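Local atomic coordinates of urocanate hydratase (Paenibacillus sp. Soil724D2, PDB entry 7NED), a protein that probably adds water to thiourocanate in bacterial ergothioneine catabolism, using tightly held NAD+ as cofactor, and also binds urocanate. Residues A291-E296 / N315-Q320; F351-L356 / S361-I366; Q417-G422 / G426-S431. All coordinates share one frame; numbering follows the deposited sequence.

Contact 1 of 3, residues A291-E296 / N315-Q320. With NAD (nicotinamide-adenine-dinucleotide), chain C.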
loop_
_atom_site.group_PDB
_atom_site.type_symbol
_atom_site.label_atom_id
_atom_site.label_comp_id
_atom_site.label_asym_id
_atom_site.label_seq_id
_atom_site.Cartn_x
_atom_site.Cartn_y
_atom_site.Cartn_z
ATOM N N ALA A 291 -9.374 27.324 -13.222
ATOM C CA ALA A 291 -9.234 28.775 -13.253
ATOM C C ALA A 291 -10.049 29.429 -12.142
ATOM O O ALA A 291 -9.602 30.418 -11.535
ATOM C CB ALA A 291 -9.661 29.316 -14.615
ATOM N N SER A 292 -11.264 28.922 -11.886
ATOM C CA SER A 292 -12.101 29.514 -10.831
ATOM C C SER A 292 -11.511 29.248 -9.446
ATOM O O SER A 292 -11.545 30.119 -8.574
ATOM C CB SER A 292 -13.529 28.983 -10.907
ATOM O OG SER A 292 -14.249 29.513 -12.007
ATOM N N ILE A 293 -10.955 28.052 -9.223
ATOM C CA ILE A 293 -10.256 27.807 -7.966
ATOM C C ILE A 293 -9.097 28.777 -7.805
ATOM O O ILE A 293 -8.860 29.306 -6.714
ATOM C CB ILE A 293 -9.786 26.346 -7.896
ATOM C CG1 ILE A 293 -10.983 25.417 -7.617
ATOM C CG2 ILE A 293 -8.642 26.217 -6.898
ATOM C CD1 ILE A 293 -10.625 23.937 -7.834
ATOM N N ALA A 294 -8.344 29.022 -8.885
ATOM C CA ALA A 294 -7.247 29.981 -8.808
ATOM C C ALA A 294 -7.741 31.372 -8.378
ATOM O O ALA A 294 -7.122 32.035 -7.532
ATOM C CB ALA A 294 -6.530 30.042 -10.165
ATOM N N VAL A 295 -8.855 31.828 -8.947
ATOM C CA VAL A 295 -9.440 33.110 -8.545
ATOM C C VAL A 295 -9.815 33.104 -7.063
ATOM O O VAL A 295 -9.589 34.083 -6.332
ATOM C CB VAL A 295 -10.669 33.426 -9.414
ATOM C CG1 VAL A 295 -11.438 34.569 -8.804
ATOM C CG2 VAL A 295 -10.244 33.748 -10.834
ATOM N N GLU A 296 -10.449 32.026 -6.614
ATOM C CA GLU A 296 -10.846 31.947 -5.221
ATOM C C GLU A 296 -9.634 32.006 -4.302
ATOM O O GLU A 296 -9.645 32.731 -3.302
ATOM C CB GLU A 296 -11.665 30.674 -4.960
ATOM C CG GLU A 296 -12.118 30.601 -3.506
ATOM C CD GLU A 296 -12.933 29.363 -3.161
ATOM O OE1 GLU A 296 -13.297 28.539 -4.063
ATOM O OE2 GLU A 296 -13.205 29.230 -1.959
ATOM N N ASN A 315 -8.841 19.980 1.150
ATOM C CA ASN A 315 -9.480 19.594 -0.101
ATOM C C ASN A 315 -8.576 19.821 -1.299
ATOM O O ASN A 315 -9.081 19.950 -2.412
ATOM C CB ASN A 315 -10.808 20.320 -0.286
ATOM C CG ASN A 315 -10.657 21.855 -0.315
ATOM O OD1 ASN A 315 -9.575 22.385 -0.030
ATOM N ND2 ASN A 315 -11.748 22.563 -0.617
ATOM N N ASN A 316 -7.244 19.819 -1.108
ATOM C CA ASN A 316 -6.310 20.145 -2.204
ATOM C C ASN A 316 -6.628 21.429 -2.929
ATOM O O ASN A 316 -6.273 21.573 -4.100
ATOM C CB ASN A 316 -6.169 18.998 -3.215
ATOM C CG ASN A 316 -5.186 17.922 -2.773
ATOM O OD1 ASN A 316 -5.167 17.443 -1.646
ATOM N ND2 ASN A 316 -4.432 17.455 -3.761
ATOM N N ILE A 317 -7.217 22.412 -2.238
ATOM C CA ILE A 317 -7.523 23.617 -2.987
ATOM C C ILE A 317 -6.225 24.357 -3.325
ATOM O O ILE A 317 -6.115 24.945 -4.404
ATOM C CB ILE A 317 -8.523 24.521 -2.248
ATOM C CG1 ILE A 317 -9.021 25.596 -3.226
ATOM C CG2 ILE A 317 -7.816 25.158 -1.076
ATOM C CD1 ILE A 317 -10.200 26.477 -2.730
ATOM N N ARG A 318 -5.202 24.307 -2.444
ATOM C CA ARG A 318 -3.964 25.022 -2.748
ATOM C C ARG A 318 -3.214 24.325 -3.869
ATOM O O ARG A 318 -2.672 24.985 -4.769
ATOM C CB ARG A 318 -3.069 25.142 -1.508
ATOM C CG ARG A 318 -3.647 26.029 -0.373
ATOM C CD ARG A 318 -2.861 25.779 0.917
ATOM N NE ARG A 318 -2.808 24.347 1.175
ATOM C CZ ARG A 318 -1.852 23.740 1.874
ATOM N NH1 ARG A 318 -0.876 24.447 2.414
ATOM N NH2 ARG A 318 -1.846 22.410 2.003
ATOM N N SER A 319 -3.173 22.983 -3.829
ATOM C CA SER A 319 -2.561 22.227 -4.912
ATOM C C SER A 319 -3.193 22.589 -6.245
ATOM O O SER A 319 -2.483 22.853 -7.218
ATOM C CB SER A 319 -2.676 20.718 -4.651
ATOM O OG SER A 319 -2.166 20.384 -3.369
ATOM N N GLN A 320 -4.531 22.601 -6.309
ATOM C CA GLN A 320 -5.198 22.967 -7.557
ATOM C C GLN A 320 -4.830 24.392 -7.952
ATOM O O GLN A 320 -4.399 24.645 -9.082
ATOM C CB GLN A 320 -6.713 22.814 -7.427
ATOM C CG GLN A 320 -7.183 21.404 -7.126
ATOM C CD GLN A 320 -7.183 20.514 -8.355
ATOM O OE1 GLN A 320 -6.368 20.699 -9.270
ATOM N NE2 GLN A 320 -8.091 19.543 -8.389
HETATM P PA NAD C . -19.381 17.224 -1.604
HETATM O O1A NAD C . -18.976 17.158 -3.074
HETATM O O2A NAD C . -20.503 16.497 -0.981
HETATM O O5B NAD C . -19.898 18.832 -1.462
HETATM C C5B NAD C . -19.107 19.743 -2.113
HETATM C C4B NAD C . -19.976 21.084 -2.091
HETATM O O4B NAD C . -19.349 22.147 -2.750
HETATM C C3B NAD C . -21.252 20.698 -2.907
HETATM O O3B NAD C . -22.375 21.039 -2.204
HETATM C C2B NAD C . -21.107 21.572 -4.190
HETATM O O2B NAD C . -22.308 22.088 -4.636
HETATM C C1B NAD C . -20.347 22.754 -3.594
HETATM N N9A NAD C . -19.561 23.522 -4.561
HETATM C C8A NAD C . -18.820 23.082 -5.652
HETATM N N7A NAD C . -18.238 24.054 -6.309
HETATM C C5A NAD C . -18.584 25.202 -5.608
HETATM C C6A NAD C . -18.288 26.569 -5.806
HETATM N N6A NAD C . -17.500 26.981 -6.825
HETATM N N1A NAD C . -18.777 27.501 -4.941
HETATM C C2A NAD C . -19.584 27.031 -3.957
HETATM N N3A NAD C . -19.951 25.776 -3.650
HETATM C C4A NAD C . -19.429 24.878 -4.511
HETATM O O3 NAD C . -17.955 17.183 -0.955
HETATM P PN NAD C . -17.799 16.942 0.613
HETATM O O1N NAD C . -17.940 15.567 1.198
HETATM O O2N NAD C . -18.384 18.150 1.315
HETATM O O5D NAD C . -16.119 17.205 0.889
HETATM C C5D NAD C . -15.661 18.491 0.436
HETATM C C4D NAD C . -14.165 18.545 0.578
HETATM O O4D NAD C . -13.755 18.111 1.861
HETATM C C3D NAD C . -13.662 17.388 -0.434
HETATM O O3D NAD C . -12.520 17.811 -1.170
HETATM C C2D NAD C . -13.249 16.211 0.523
HETATM O O2D NAD C . -12.163 15.476 0.129
HETATM C C1D NAD C . -12.698 17.227 1.574
HETATM N N1N NAD C . -12.174 16.690 2.837
HETATM C C2N NAD C . -10.981 16.025 2.633
HETATM C C3N NAD C . -10.269 15.495 3.697
HETATM C C7N NAD C . -8.989 14.721 3.351
HETATM O O7N NAD C . -8.038 14.582 4.120
HETATM N N7N NAD C . -8.947 14.088 2.120
HETATM C C4N NAD C . -10.807 15.692 4.976
HETATM C C5N NAD C . -12.005 16.386 5.135
HETATM C C6N NAD C . -12.696 16.916 4.032
#
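Apolar contact between Ile293 and Ile317 joins helix 282-305 to the first turn of helix 317-323, with no hydrogen bond between the two segments. Ile293 points at the second helix, and its CG2, turned anti to the backbone N (its CG1 has chi1 -75°), lies 3.7 Å from Ile317 CG1. The same methyl also touches the aliphatic root of Gln320, 3.9 Å from its CB. With CG1 anti to the backbone N (chi1 -168°), Ile317 carries its CD1 to within 4.0 Å of Glu296 OE1, the two side chains crossing at about a right angle.

The polar ends find partners outside the pair. Glu296 OE1 is hydrogen-bonded to Tyr264 OH, while Gln320 bends at chi2 and carries NE2 away to Ala257 O.

Asn315, two residues ahead of the second helix, belongs to the NAD pocket. Its CB packs 3.2 Å from O3D of the nicotinamide-side ribose, and its ND2 is bonded to Asp253 OD1 and Thr255 O. Only a weak bond, 3.2 Å with an N-H...acceptor angle of 132°, links Ile317 N to Asn315 OD1.

Dispersion and burial therefore join the two helices of this Rossmann-like domain, while directional bonds hold the neighbouring cofactor-site asparagine.

Contact 2 of 3, residues F351-L356 / S361-I366. With URO ((2E)-3-(1H-imidazol-4-yl)acrylic acid), chain B.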
loop_
_atom_site.group_PDB
_atom_site.type_symbol
_atom_site.label_atom_id
_atom_site.label_comp_id
_atom_site.label_asym_id
_atom_site.label_seq_id
_atom_site.Cartn_x
_atom_site.Cartn_y
_atom_site.Cartn_z
ATOM N N PHE A 351 -12.520 9.348 16.367
ATOM C CA PHE A 351 -13.148 8.083 16.717
ATOM C C PHE A 351 -14.668 8.248 16.709
ATOM O O PHE A 351 -15.183 9.320 17.014
ATOM C CB PHE A 351 -12.553 7.636 18.061
ATOM C CG PHE A 351 -12.990 6.289 18.523
ATOM C CD1 PHE A 351 -12.510 5.173 17.797
ATOM C CD2 PHE A 351 -13.358 6.080 19.833
ATOM C CE1 PHE A 351 -12.759 3.878 18.199
ATOM C CE2 PHE A 351 -13.556 4.774 20.292
ATOM C CZ PHE A 351 -13.244 3.657 19.472
ATOM N N ARG A 352 -15.384 7.225 16.269
ATOM C CA ARG A 352 -16.830 7.357 16.095
ATOM C C ARG A 352 -17.473 6.005 16.357
ATOM O O ARG A 352 -16.817 4.966 16.308
ATOM C CB ARG A 352 -17.161 7.861 14.683
ATOM C CG ARG A 352 -16.581 6.897 13.601
ATOM C CD ARG A 352 -16.636 7.458 12.184
ATOM N NE ARG A 352 -15.921 8.734 12.009
ATOM C CZ ARG A 352 -15.836 9.373 10.844
ATOM N NH1 ARG A 352 -16.379 8.841 9.746
ATOM N NH2 ARG A 352 -15.238 10.558 10.769
ATOM N N TRP A 353 -18.775 6.012 16.617
ATOM C CA TRP A 353 -19.469 4.759 16.850
ATOM C C TRP A 353 -20.899 4.887 16.363
ATOM O O TRP A 353 -21.428 5.983 16.239
ATOM C CB TRP A 353 -19.413 4.354 18.329
ATOM C CG TRP A 353 -19.706 5.461 19.286
ATOM C CD1 TRP A 353 -20.896 5.696 19.917
ATOM C CD2 TRP A 353 -18.788 6.448 19.775
ATOM N NE1 TRP A 353 -20.767 6.756 20.765
ATOM C CE2 TRP A 353 -19.497 7.255 20.681
ATOM C CE3 TRP A 353 -17.433 6.735 19.520
ATOM C CZ2 TRP A 353 -18.920 8.339 21.335
ATOM C CZ3 TRP A 353 -16.846 7.821 20.178
ATOM C CH2 TRP A 353 -17.589 8.605 21.078
ATOM N N VAL A 354 -21.499 3.753 16.029
ATOM C CA VAL A 354 -22.820 3.723 15.414
ATOM C C VAL A 354 -23.706 2.753 16.174
ATOM O O VAL A 354 -23.303 1.614 16.424
ATOM C CB VAL A 354 -22.727 3.318 13.937
ATOM C CG1 VAL A 354 -24.134 3.161 13.301
ATOM C CG2 VAL A 354 -21.907 4.371 13.174
ATOM N N ALA A 355 -24.927 3.189 16.500
ATOM C CA ALA A 355 -25.887 2.318 17.183
ATOM C C ALA A 355 -26.583 1.469 16.122
ATOM O O ALA A 355 -27.532 1.913 15.482
ATOM C CB ALA A 355 -26.895 3.152 17.968
ATOM N N LEU A 356 -26.098 0.245 15.912
ATOM C CA LEU A 356 -26.652 -0.609 14.866
ATOM C C LEU A 356 -28.112 -0.978 15.118
ATOM O O LEU A 356 -28.831 -1.338 14.169
ATOM C CB LEU A 356 -25.806 -1.869 14.756
ATOM C CG LEU A 356 -24.358 -1.546 14.375
ATOM C CD1 LEU A 356 -23.400 -2.669 14.814
ATOM C CD2 LEU A 356 -24.230 -1.295 12.881
ATOM N N SER A 361 -31.464 6.070 21.800
ATOM C CA SER A 361 -31.217 5.896 23.229
ATOM C C SER A 361 -29.883 5.218 23.472
ATOM O O SER A 361 -29.238 5.450 24.511
ATOM C CB SER A 361 -32.343 5.089 23.878
ATOM O OG SER A 361 -32.530 3.829 23.262
ATOM N N ASP A 362 -29.452 4.381 22.528
ATOM C CA ASP A 362 -28.137 3.746 22.657
ATOM C C ASP A 362 -27.024 4.789 22.626
ATOM O O ASP A 362 -26.141 4.803 23.494
ATOM C CB ASP A 362 -27.931 2.719 21.545
ATOM C CG ASP A 362 -28.644 1.402 21.812
ATOM O OD1 ASP A 362 -29.240 1.244 22.905
ATOM O OD2 ASP A 362 -28.604 0.516 20.911
ATOM N N ILE A 363 -27.067 5.699 21.649
ATOM C CA ILE A 363 -26.080 6.778 21.621
ATOM C C ILE A 363 -26.158 7.581 22.910
ATOM O O ILE A 363 -25.135 7.893 23.524
ATOM C CB ILE A 363 -26.287 7.666 20.370
ATOM C CG1 ILE A 363 -26.023 6.848 19.101
ATOM C CG2 ILE A 363 -25.381 8.936 20.395
ATOM C CD1 ILE A 363 -24.579 6.266 18.983
ATOM N N HIS A 364 -27.381 7.896 23.375
ATOM C CA HIS A 364 -27.497 8.750 24.558
ATOM C C HIS A 364 -26.955 8.060 25.805
ATOM O O HIS A 364 -26.351 8.711 26.671
ATOM C CB HIS A 364 -28.952 9.187 24.747
ATOM C CG HIS A 364 -29.380 10.236 23.763
ATOM N ND1 HIS A 364 -30.700 10.592 23.566
ATOM C CD2 HIS A 364 -28.652 11.029 22.937
ATOM C CE1 HIS A 364 -30.767 11.549 22.656
ATOM N NE2 HIS A 364 -29.539 11.833 22.255
ATOM N N ALA A 365 -27.142 6.747 25.916
ATOM C CA ALA A 365 -26.537 6.027 27.034
ATOM C C ALA A 365 -25.008 6.094 26.979
ATOM O O ALA A 365 -24.344 6.209 28.026
ATOM C CB ALA A 365 -27.016 4.566 27.046
ATOM N N ILE A 366 -24.425 6.009 25.775
ATOM C CA ILE A 366 -22.971 6.104 25.696
ATOM C C ILE A 366 -22.526 7.527 26.005
ATOM O O ILE A 366 -21.485 7.739 26.648
ATOM C CB ILE A 366 -22.472 5.621 24.319
ATOM C CG1 ILE A 366 -22.876 4.151 24.101
ATOM C CG2 ILE A 366 -20.952 5.801 24.214
ATOM C CD1 ILE A 366 -22.610 3.627 22.670
HETATM O OAA URO B . -15.560 11.611 8.391
HETATM C CAI URO B . -15.664 10.957 7.270
HETATM O OAB URO B . -16.399 10.064 7.116
HETATM C CAC URO B . -14.794 11.321 6.139
HETATM C CAD URO B . -13.934 12.296 6.267
HETATM C CAJ URO B . -13.189 12.508 5.083
HETATM C CAF URO B . -12.435 13.593 4.748
HETATM N NAH URO B . -12.017 13.513 3.446
HETATM C CAE URO B . -12.512 12.380 3.004
HETATM N NAG URO B . -13.230 11.737 3.952
HETATM O O HOH W 1 -22.556 8.459 22.229
#
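Strand 351-355 and helix 361-366 run at 140° between their N-to-C directions, their axes 8.2 Å apart at closest approach, and Ala355 and Asp362 have the nearest CA atoms. Trp353 and Ala355, on the same side of the strand, point at the helix. The pyrrole part of the Trp353 indole meets two isoleucines obliquely: Ile363 CD1 lies 3.8 Å from Trp353 CD1, and Ile366 CG2 lies 3.6 Å from Trp353 NE1. Trp353 CG sits between the backbone N and the carbonyl carbon (chi1 45°), and from there the indole reaches both isoleucines. Water 1 lies in the ring plane, accepting from Trp353 NE1 at 2.9 Å and donating to Ile363 O, which satisfies the buried indole N-H. Two residues further along the strand, Ala355 CB touches Asp362 CB at 3.7 Å; the carboxylate is bonded instead to Ser357 OG and Gln425 N.

Arg352 reaches urocanate. Its NH1 binds OAB at 2.9 Å (171°) and NH2 binds OAA at 2.6 Å, also nearly straight, a two-pronged grip on the carboxylate, with OAA in the guanidinium plane; NH1 also bonds Gln128 O. The chain bends at chi3 on its way there.

A sheet strand flanked by a helix thus supplies hydrophobic packing through alternate residues and, through Arg352, part of the urocanate pocket.

Contact 3 of 3, residues Q417-G422 / G426-S431; sequences QMVREG and GPIAFS
A helix-to-strand connection in the urocanase C-terminal domain brings the end of helix 407-420 against the start of strand 428-441, a member of the mixed sheet, and Val419 meets Gly426, Pro427 and Ile428 across the turn. The CA atoms of Val419 and Pro427 are the nearest pair, 5.9 Å apart, and no hydrogen bond joins the two segments. Val419 is the residue through which the helix makes this contact, and both of its methyls take part.

With CG1 anti to the backbone N (chi1 174°), both valine methyls face the chain leading into the strand. Val419 CG1 and CG2 each lie 4.1 Å from Pro427 CA, and CG2 is the one that also comes close to the carbonyl of Gly426 and to the side chain of Ile428. The CB of Pro427 points away from the helix, and its side chain touches Trp17 of helix 17-31, so Pro427 offers mainly its backbone to the valine. Ile428 meets Val419 obliquely, its CG1 4.0 Å from Val419 CG2, and also touches Val415 one turn earlier, which extends the apolar seam along helix 407-420.

The helix finishes just before the turn: Glu421 is the first residue to leave helical backbone angles, and Gly422 follows with a positive phi of 66°. Across this last turn Gln417 NE2 donates to Glu421 OE1 at 2.6 Å with an angle of 170°. The carboxylate oxygen lies nearly in the amide plane of Gln417 but is met from above its own carboxylate plane. The tightest touch between the segments is Val419 CG2 against Gly426 O, at 3.6 Å.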
loop_
_atom_site.group_PDB
_atom_site.type_symbol
_atom_site.label_atom_id
_atom_site.label_comp_id
_atom_site.label_asym_id
_atom_site.label_seq_id
_atom_site.Cartn_x
_atom_site.Cartn_y
_atom_site.Cartn_z
ATOM N N GLN A 417 -19.218 -4.067 27.164
ATOM C CA GLN A 417 -19.874 -4.626 28.334
ATOM C C GLN A 417 -21.325 -4.153 28.420
ATOM O O GLN A 417 -22.216 -4.929 28.798
ATOM C CB GLN A 417 -19.117 -4.258 29.589
ATOM C CG GLN A 417 -19.743 -4.812 30.846
ATOM C CD GLN A 417 -18.929 -4.455 32.059
ATOM O OE1 GLN A 417 -17.796 -4.005 31.934
ATOM N NE2 GLN A 417 -19.490 -4.663 33.238
ATOM N N MET A 418 -21.586 -2.894 28.050
ATOM C CA MET A 418 -22.965 -2.402 28.106
ATOM C C MET A 418 -23.836 -3.165 27.134
ATOM O O MET A 418 -25.015 -3.419 27.413
ATOM C CB MET A 418 -23.018 -0.901 27.797
ATOM C CG MET A 418 -22.213 -0.063 28.759
ATOM S SD MET A 418 -22.168 1.695 28.345
ATOM C CE MET A 418 -23.906 2.095 28.088
ATOM N N VAL A 419 -23.284 -3.528 25.968
ATOM C CA VAL A 419 -24.038 -4.381 25.061
ATOM C C VAL A 419 -24.306 -5.725 25.725
ATOM O O VAL A 419 -25.430 -6.236 25.730
ATOM C CB VAL A 419 -23.297 -4.559 23.718
ATOM C CG1 VAL A 419 -24.047 -5.584 22.853
ATOM C CG2 VAL A 419 -23.203 -3.246 22.975
ATOM N N ARG A 420 -23.272 -6.307 26.306
ATOM C CA ARG A 420 -23.401 -7.629 26.907
ATOM C C ARG A 420 -24.433 -7.632 28.042
ATOM O O ARG A 420 -25.217 -8.579 28.175
ATOM C CB ARG A 420 -22.009 -8.078 27.390
ATOM C CG ARG A 420 -21.966 -9.306 28.280
ATOM C CD ARG A 420 -20.543 -9.899 28.331
ATOM N NE ARG A 420 -19.586 -9.110 29.107
ATOM C CZ ARG A 420 -18.546 -8.463 28.579
ATOM N NH1 ARG A 420 -18.347 -8.512 27.263
ATOM N NH2 ARG A 420 -17.706 -7.767 29.350
ATOM N N GLU A 421 -24.444 -6.587 28.862
ATOM C CA GLU A 421 -25.340 -6.443 30.013
ATOM C C GLU A 421 -26.718 -5.889 29.653
ATOM O O GLU A 421 -27.507 -5.582 30.557
ATOM C CB GLU A 421 -24.683 -5.539 31.066
ATOM C CG GLU A 421 -23.415 -6.169 31.639
ATOM C CD GLU A 421 -22.702 -5.323 32.670
ATOM O OE1 GLU A 421 -21.779 -5.871 33.315
ATOM O OE2 GLU A 421 -23.043 -4.133 32.836
ATOM N N GLY A 422 -27.025 -5.747 28.370
ATOM C CA GLY A 422 -28.307 -5.207 27.966
ATOM C C GLY A 422 -28.530 -3.753 28.331
ATOM O O GLY A 422 -29.671 -3.290 28.327
ATOM N N GLY A 426 -28.601 -3.007 21.257
ATOM C CA GLY A 426 -27.983 -3.793 20.221
ATOM C C GLY A 426 -26.519 -3.446 20.116
ATOM O O GLY A 426 -26.022 -2.522 20.773
ATOM N N PRO A 427 -25.803 -4.159 19.254
ATOM C CA PRO A 427 -24.359 -3.940 19.138
ATOM C C PRO A 427 -24.003 -2.556 18.624
ATOM O O PRO A 427 -24.806 -1.844 18.020
ATOM C CB PRO A 427 -23.911 -5.026 18.142
ATOM C CG PRO A 427 -24.965 -6.093 18.290
ATOM C CD PRO A 427 -26.254 -5.312 18.467
ATOM N N ILE A 428 -22.743 -2.200 18.836
ATOM C CA ILE A 428 -22.226 -0.882 18.486
ATOM C C ILE A 428 -21.031 -1.079 17.564
ATOM O O ILE A 428 -20.149 -1.903 17.839
ATOM C CB ILE A 428 -21.817 -0.077 19.735
ATOM C CG1 ILE A 428 -23.002 0.073 20.706
ATOM C CG2 ILE A 428 -21.172 1.254 19.334
ATOM C CD1 ILE A 428 -24.148 0.969 20.166
ATOM N N ALA A 429 -20.994 -0.334 16.478
ATOM C CA ALA A 429 -19.836 -0.384 15.592
ATOM C C ALA A 429 -18.942 0.796 15.914
ATOM O O ALA A 429 -19.437 1.905 16.132
ATOM C CB ALA A 429 -20.264 -0.337 14.127
ATOM N N PHE A 430 -17.630 0.549 15.972
ATOM C CA PHE A 430 -16.628 1.581 16.203
ATOM C C PHE A 430 -15.786 1.773 14.949
ATOM O O PHE A 430 -15.394 0.804 14.292
ATOM C CB PHE A 430 -15.709 1.213 17.363
ATOM C CG PHE A 430 -16.346 1.377 18.713
ATOM C CD1 PHE A 430 -16.984 0.304 19.338
ATOM C CD2 PHE A 430 -16.329 2.633 19.349
ATOM C CE1 PHE A 430 -17.586 0.489 20.607
ATOM C CE2 PHE A 430 -16.898 2.806 20.576
ATOM C CZ PHE A 430 -17.552 1.735 21.200
ATOM N N SER A 431 -15.495 3.018 14.618
ATOM C CA SER A 431 -14.565 3.212 13.508
ATOM C C SER A 431 -13.941 4.592 13.676
ATOM O O SER A 431 -13.849 5.113 14.796
ATOM C CB SER A 431 -15.277 3.010 12.159
ATOM O OG SER A 431 -14.357 3.112 11.057
#

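All three contacts are mainly buried: every touching residue of contact 2 is, while contacts 1 and 3 each include one that is partly exposed. Contact 1 stands apart in the Rossmann-like domain, its centre about 37 Å from that of contact 2 and about 43 Å from that of contact 3. Contacts 2 and 3 share one sheet: strands 351-355 and 428-441 are antiparallel neighbours, with Val354 N 2.8 Å from Ala429 O. Contacts 1 and 3 rest on aliphatic side chains, contact 2 largely on an indole against isoleucines. Polar ends in contact 1 turn to outside partners beside the NAD pocket, contact 2 holds the urocanate carboxylate by two Arg352 hydrogen bonds, and contact 3 has an amide-carboxylate bond within its helix end.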